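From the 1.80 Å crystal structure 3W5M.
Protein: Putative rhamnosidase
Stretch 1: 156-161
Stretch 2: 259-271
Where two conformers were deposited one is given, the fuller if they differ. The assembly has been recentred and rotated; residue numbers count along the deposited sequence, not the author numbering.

Stretch 1 156-161: TRWFRR
Stretch 2 259-271: STDHEPADGWREP

Residues 156-161 form an extended strand (phi -98 to -153°, psi 132 to 156°), continuing later in the chain, that runs antiparallel to residues 259-260, the end of a strand that begins earlier in the chain, after which the second stretch leaves the sheet as a loop. Trp158 pairs with Thr260 (CA-CA 5.3 Å) through reciprocal hydrogen bonds, Trp158 N to Thr260 O at 3.1 Å and Thr260 N to Trp158 O at 2.9 Å. Phe159 and Ser259 form the adjoining non-hydrogen-bonded pair (CA-CA 4.4 Å). With chi1 t, Ser259 brings OG to 3.0 Å from Trp158 O, to which it donates a hydrogen bond; the same OG lies over a face of the Phe159 ring (chi1 m, chi2 82°), 3.3 Å from Phe159 CE2.

Trp158 shares its sheet face with Thr260 and is the most extensively covered residue. Its m rotamer, with chi2 -92°, lays one indole face against Glu263 and Pro264: Pro264 CD sits 3.4 Å from the centroid of the Trp158 five-membered ring, and Glu263 CA 3.7 Å from that of the six-membered ring, both as CH-pi contacts. The Trp158 edge meets the face of Trp268, planes at 85°, with Trp158 CD1 3.4 Å from Trp268 CZ2. Trp268 (chi1 p, chi2 -87°) closes the type II turn from Ala265, in which Gly267 adopts phi/psi 108/-10°, and belongs to the type I turn Gly267-Glu270.

The second turn and the residue after it present carbonyls to Arg160, whose m, t, p side chain (chi4 91°) points sideways at CB but brings its guanidinium edge up to them. Arg160 NH1 donates to Trp268 O at 2.8 Å and Glu270 O at 2.7 Å, while Arg160 NH2 makes a weak hydrogen bond to Pro271 O at 3.4 Å. Arg157 (m, m, t, chi4 -115°) instead folds back so that NH1 bonds Thr156 O at 3.0 Å; Asp261 CB covers one guanidinium face, 3.6 Å from Arg157 NE, while the Asp261 CA-to-CB bond points sideways (chi1 p).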

ATOM      1  N   THR A 156      34.244  29.512  -2.960  1.00 24.48           N
ATOM      2  CA  THR A 156      33.100  30.191  -3.584  1.00 23.58           C
ATOM      3  C   THR A 156      33.591  31.057  -4.737  1.00 20.38           C
ATOM      4  O   THR A 156      34.654  31.688  -4.635  1.00 21.17           O
ATOM      5  CB  THR A 156      32.346  31.020  -2.526  1.00 24.00           C
ATOM      6  OG1 THR A 156      31.922  30.132  -1.496  1.00 27.89           O
ATOM      7  CG2 THR A 156      31.101  31.768  -3.111  1.00 23.78           C
ATOM      8  N   ARG A 157      32.839  31.065  -5.841  1.00 20.61           N
ATOM      9  CA  ARG A 157      33.107  31.963  -6.974  1.00 19.80           C
ATOM     10  C   ARG A 157      31.825  32.744  -7.283  1.00 19.51           C
ATOM     11  O   ARG A 157      30.733  32.305  -6.921  1.00 19.86           O
ATOM     12  CB  ARG A 157      33.599  31.205  -8.197  1.00 19.99           C
ATOM     13  CG  ARG A 157      34.858  30.379  -7.900  1.00 21.81           C
ATOM     14  CD  ARG A 157      36.053  31.282  -7.697  1.00 21.76           C
ATOM     15  NE  ARG A 157      37.309  30.564  -7.449  1.00 23.29           N
ATOM     16  CZ  ARG A 157      38.005  30.609  -6.307  1.00 24.26           C
ATOM     17  NH1 ARG A 157      37.573  31.313  -5.256  1.00 22.86           N
ATOM     18  NH2 ARG A 157      39.178  29.941  -6.217  1.00 25.00           N
ATOM     19  N   TRP A 158      31.989  33.909  -7.902  1.00 18.79           N
ATOM     20  CA  TRP A 158      30.867  34.825  -8.138  1.00 19.89           C
ATOM     21  C   TRP A 158      30.744  35.087  -9.637  1.00 19.71           C
ATOM     22  O   TRP A 158      31.773  35.154 -10.351  1.00 21.41           O
ATOM     23  CB  TRP A 158      31.112  36.127  -7.351  1.00 21.13           C
ATOM     24  CG  TRP A 158      31.089  35.906  -5.854  1.00 22.76           C
ATOM     25  CD1 TRP A 158      30.010  36.027  -5.025  1.00 24.27           C
ATOM     26  CD2 TRP A 158      32.194  35.504  -5.017  1.00 23.04           C
ATOM     27  NE1 TRP A 158      30.370  35.731  -3.732  1.00 25.29           N
ATOM     28  CE2 TRP A 158      31.700  35.399  -3.701  1.00 23.93           C
ATOM     29  CE3 TRP A 158      33.554  35.221  -5.261  1.00 23.42           C
ATOM     30  CZ2 TRP A 158      32.512  35.028  -2.617  1.00 24.45           C
ATOM     31  CZ3 TRP A 158      34.358  34.838  -4.200  1.00 23.79           C
ATOM     32  CH2 TRP A 158      33.834  34.744  -2.887  1.00 25.65           C
ATOM     33  N   PHE A 159      29.508  35.258 -10.111  1.00 17.91           N
ATOM     34  CA  PHE A 159      29.207  35.359 -11.539  1.00 17.81           C
ATOM     35  C   PHE A 159      28.126  36.391 -11.774  1.00 18.26           C
ATOM     36  O   PHE A 159      27.160  36.453 -10.988  1.00 17.95           O
ATOM     37  CB  PHE A 159      28.677  34.025 -12.064  1.00 18.17           C
ATOM     38  CG  PHE A 159      29.636  32.880 -11.830  1.00 17.49           C
ATOM     39  CD1 PHE A 159      29.666  32.265 -10.584  1.00 19.09           C
ATOM     40  CD2 PHE A 159      30.548  32.477 -12.812  1.00 18.21           C
ATOM     41  CE1 PHE A 159      30.570  31.236 -10.318  1.00 17.58           C
ATOM     42  CE2 PHE A 159      31.443  31.434 -12.547  1.00 18.54           C
ATOM     43  CZ  PHE A 159      31.453  30.830 -11.316  1.00 18.57           C
ATOM     44  N   ARG A 160      28.289  37.135 -12.865  1.00 18.62           N
ATOM     45  CA  ARG A 160      27.303  38.120 -13.303  1.00 19.03           C
ATOM     46  C   ARG A 160      27.068  38.059 -14.791  1.00 19.89           C
ATOM     47  O   ARG A 160      27.993  37.767 -15.570  1.00 21.16           O
ATOM     48  CB  ARG A 160      27.796  39.540 -12.973  1.00 18.87           C
ATOM     49  CG  ARG A 160      27.682  39.941 -11.510  1.00 20.38           C
ATOM     50  CD  ARG A 160      28.268  41.336 -11.227  1.00 17.73           C
ATOM     51  NE  ARG A 160      27.776  42.375 -12.140  1.00 19.49           N
ATOM     52  CZ  ARG A 160      26.703  43.126 -11.916  1.00 18.63           C
ATOM     53  NH1 ARG A 160      25.997  42.975 -10.808  1.00 19.06           N
ATOM     54  NH2 ARG A 160      26.349  44.059 -12.804  1.00 19.60           N
ATOM     55  N   ARG A 161      25.839  38.386 -15.188  1.00 20.10           N
ATOM     56  CA  ARG A 161      25.529  38.603 -16.597  0.50 21.47           C
ATOM     57  C   ARG A 161      24.358  39.554 -16.718  1.00 22.02           C
ATOM     58  O   ARG A 161      23.354  39.433 -16.039  1.00 24.56           O
ATOM     59  CB  ARG A 161      25.230  37.308 -17.361  0.50 21.41           C
ATOM     60  CG  ARG A 161      25.153  37.522 -18.868  0.50 21.76           C
ATOM     61  CD  ARG A 161      24.983  36.241 -19.663  0.50 20.68           C
ATOM     62  NE  ARG A 161      24.624  36.529 -21.049  0.50 21.92           N
ATOM     63  CZ  ARG A 161      24.443  35.600 -21.977  0.50 21.33           C
ATOM     64  NH1 ARG A 161      24.600  34.314 -21.675  0.50 18.62           N
ATOM     65  NH2 ARG A 161      24.122  35.964 -23.212  0.50 22.79           N
ATOM     66  N   SER A 259      33.075  36.454 -14.256  1.00 20.43           N
ATOM     67  CA  SER A 259      33.308  35.767 -12.999  1.00 19.37           C
ATOM     68  C   SER A 259      34.422  36.407 -12.173  1.00 19.49           C
ATOM     69  O   SER A 259      35.310  37.042 -12.733  1.00 18.68           O
ATOM     70  CB  SER A 259      33.630  34.285 -13.244  1.00 21.00           C
ATOM     71  OG  SER A 259      33.786  33.643 -11.962  1.00 24.94           O
ATOM     72  N   THR A 260      34.376  36.227 -10.853  1.00 19.58           N
ATOM     73  CA  THR A 260      35.502  36.649 -10.010  1.00 21.93           C
ATOM     74  C   THR A 260      35.799  35.647  -8.923  1.00 21.83           C
ATOM     75  O   THR A 260      34.895  34.931  -8.497  1.00 20.92           O
ATOM     76  CB  THR A 260      35.309  38.050  -9.394  1.00 21.61           C
ATOM     77  OG1 THR A 260      36.554  38.493  -8.845  1.00 23.70           O
ATOM     78  CG2 THR A 260      34.213  38.046  -8.309  1.00 21.81           C
ATOM     79  N   ASP A 261      37.064  35.604  -8.492  1.00 24.38           N
ATOM     80  CA  ASP A 261      37.509  34.738  -7.394  1.00 26.43           C
ATOM     81  C   ASP A 261      37.826  35.445  -6.068  1.00 29.49           C
ATOM     82  O   ASP A 261      38.381  34.818  -5.164  1.00 29.08           O
ATOM     83  CB  ASP A 261      38.723  33.887  -7.827  1.00 27.61           C
ATOM     84  CG  ASP A 261      39.959  34.736  -8.227  1.00 31.68           C
ATOM     85  OD1 ASP A 261      39.854  35.975  -8.395  1.00 29.07           O
ATOM     86  OD2 ASP A 261      41.061  34.147  -8.406  1.00 33.49           O
ATOM     87  N   HIS A 262      37.512  36.738  -5.955  1.00 29.56           N
ATOM     88  CA  HIS A 262      37.663  37.463  -4.678  1.00 34.28           C
ATOM     89  C   HIS A 262      36.289  37.964  -4.318  1.00 33.18           C
ATOM     90  O   HIS A 262      35.616  38.573  -5.172  1.00 33.34           O
ATOM     91  CB  HIS A 262      38.615  38.664  -4.813  1.00 37.57           C
ATOM     92  CG  HIS A 262      39.961  38.302  -5.348  1.00 42.84           C
ATOM     93  ND1 HIS A 262      40.892  37.602  -4.607  1.00 45.99           N
ATOM     94  CD2 HIS A 262      40.534  38.530  -6.556  1.00 46.43           C
ATOM     95  CE1 HIS A 262      41.979  37.411  -5.335  1.00 47.28           C
ATOM     96  NE2 HIS A 262      41.788  37.965  -6.521  1.00 51.14           N
ATOM     97  N   GLU A 263      35.867  37.713  -3.079  1.00 32.44           N
ATOM     98  CA  GLU A 263      34.573  38.174  -2.612  1.00 32.77           C
ATOM     99  C   GLU A 263      34.295  39.640  -3.010  1.00 31.63           C
ATOM    100  O   GLU A 263      35.058  40.542  -2.640  1.00 31.33           O
ATOM    101  CB  GLU A 263      34.426  38.001  -1.114  1.00 37.10           C
ATOM    102  CG  GLU A 263      32.991  38.270  -0.689  1.00 43.42           C
ATOM    103  CD  GLU A 263      32.793  38.216   0.802  1.00 50.38           C
ATOM    104  OE1 GLU A 263      33.568  37.500   1.470  1.00 56.75           O
ATOM    105  OE2 GLU A 263      31.859  38.889   1.298  1.00 52.82           O
ATOM    106  N   PRO A 264      33.228  39.880  -3.798  1.00 30.50           N
ATOM    107  CA  PRO A 264      32.997  41.261  -4.236  1.00 30.03           C
ATOM    108  C   PRO A 264      32.377  42.173  -3.156  1.00 31.67           C
ATOM    109  O   PRO A 264      31.831  41.690  -2.160  1.00 30.61           O
ATOM    110  CB  PRO A 264      32.052  41.106  -5.439  1.00 30.84           C
ATOM    111  CG  PRO A 264      31.392  39.781  -5.246  1.00 33.06           C
ATOM    112  CD  PRO A 264      32.327  38.915  -4.460  1.00 29.47           C
ATOM    113  N   ALA A 265      32.469  43.479  -3.392  1.00 30.29           N
ATOM    114  CA  ALA A 265      31.860  44.516  -2.550  1.00 31.57           C
ATOM    115  C   ALA A 265      30.349  44.333  -2.507  1.00 33.97           C
ATOM    116  O   ALA A 265      29.752  43.745  -3.412  1.00 33.07           O
ATOM    117  CB  ALA A 265      32.211  45.899  -3.115  1.00 31.21           C
ATOM    118  N   ASP A 266      29.677  44.832  -1.484  1.00 35.30           N
ATOM    119  CA  ASP A 266      28.245  44.662  -1.600  1.00 39.41           C
ATOM    120  C   ASP A 266      27.628  45.561  -2.671  1.00 34.78           C
ATOM    121  O   ASP A 266      28.183  46.611  -3.016  1.00 35.67           O
ATOM    122  CB  ASP A 266      27.470  44.592  -0.287  1.00 47.80           C
ATOM    123  CG  ASP A 266      26.410  43.485  -0.329  1.00 59.36           C
ATOM    124  OD1 ASP A 266      25.526  43.520  -1.231  1.00 59.50           O
ATOM    125  OD2 ASP A 266      26.495  42.548   0.501  1.00 64.44           O
ATOM    126  N   GLY A 267      26.532  45.074  -3.246  1.00 29.78           N
ATOM    127  CA  GLY A 267      25.961  45.658  -4.444  1.00 29.83           C
ATOM    128  C   GLY A 267      26.207  44.751  -5.627  1.00 25.53           C
ATOM    129  O   GLY A 267      25.629  44.952  -6.682  1.00 27.31           O
ATOM    130  N   TRP A 268      27.047  43.733  -5.446  1.00 26.08           N
ATOM    131  CA  TRP A 268      27.518  42.915  -6.585  1.00 24.03           C
ATOM    132  C   TRP A 268      26.409  42.185  -7.306  1.00 25.01           C
ATOM    133  O   TRP A 268      26.622  41.702  -8.429  1.00 25.82           O
ATOM    134  CB  TRP A 268      28.617  41.911  -6.171  1.00 23.07           C
ATOM    135  CG  TRP A 268      28.094  40.733  -5.413  1.00 24.70           C
ATOM    136  CD1 TRP A 268      27.904  40.659  -4.066  1.00 25.66           C
ATOM    137  CD2 TRP A 268      27.711  39.445  -5.946  1.00 25.06           C
ATOM    138  NE1 TRP A 268      27.429  39.421  -3.728  1.00 25.68           N
ATOM    139  CE2 TRP A 268      27.276  38.664  -4.859  1.00 24.29           C
ATOM    140  CE3 TRP A 268      27.658  38.896  -7.239  1.00 24.23           C
ATOM    141  CZ2 TRP A 268      26.824  37.343  -5.003  1.00 26.78           C
ATOM    142  CZ3 TRP A 268      27.177  37.564  -7.390  1.00 25.70           C
ATOM    143  CH2 TRP A 268      26.780  36.814  -6.274  1.00 23.94           C
ATOM    144  N   ARG A 269      25.239  42.055  -6.669  1.00 24.06           N
ATOM    145  CA  ARG A 269      24.089  41.445  -7.348  1.00 23.75           C
ATOM    146  C   ARG A 269      23.268  42.483  -8.127  1.00 25.45           C
ATOM    147  O   ARG A 269      22.382  42.118  -8.888  1.00 26.70           O
ATOM    148  CB  ARG A 269      23.206  40.661  -6.382  1.00 23.84           C
ATOM    149  CG  ARG A 269      23.921  39.510  -5.659  1.00 24.85           C
ATOM    150  CD  ARG A 269      22.959  38.671  -4.839  1.00 26.00           C
ATOM    151  NE  ARG A 269      23.568  37.420  -4.365  1.00 28.00           N
ATOM    152  CZ  ARG A 269      23.483  36.225  -4.987  1.00 30.67           C
ATOM    153  NH1 ARG A 269      22.834  36.080  -6.131  1.00 26.51           N
ATOM    154  NH2 ARG A 269      24.074  35.156  -4.464  1.00 31.47           N
ATOM    155  N   GLU A 270      23.577  43.766  -7.947  1.00 27.10           N
ATOM    156  CA  GLU A 270      22.717  44.834  -8.518  1.00 29.77           C
ATOM    157  C   GLU A 270      23.064  45.191  -9.946  1.00 28.74           C
ATOM    158  O   GLU A 270      24.224  45.024 -10.371  1.00 28.28           O
ATOM    159  CB  GLU A 270      22.773  46.127  -7.685  1.00 32.52           C
ATOM    160  CG  GLU A 270      22.582  45.964  -6.194  1.00 37.50           C
ATOM    161  CD  GLU A 270      21.167  45.600  -5.793  1.00 42.25           C
ATOM    162  OE1 GLU A 270      20.255  45.665  -6.640  1.00 48.94           O
ATOM    163  OE2 GLU A 270      20.973  45.237  -4.617  1.00 44.21           O
ATOM    164  N   PRO A 271      22.080  45.726 -10.693  1.00 29.58           N
ATOM    165  CA  PRO A 271      22.345  46.117 -12.066  1.00 30.62           C
ATOM    166  C   PRO A 271      23.582  46.993 -12.291  1.00 33.34           C
ATOM    167  O   PRO A 271      24.330  46.727 -13.239  1.00 35.90           O
ATOM    168  CB  PRO A 271      21.067  46.855 -12.470  1.00 30.34           C
ATOM    169  CG  PRO A 271      20.004  46.138 -11.709  1.00 30.84           C
ATOM    170  CD  PRO A 271      20.629  45.761 -10.386  1.00 29.92           C
TER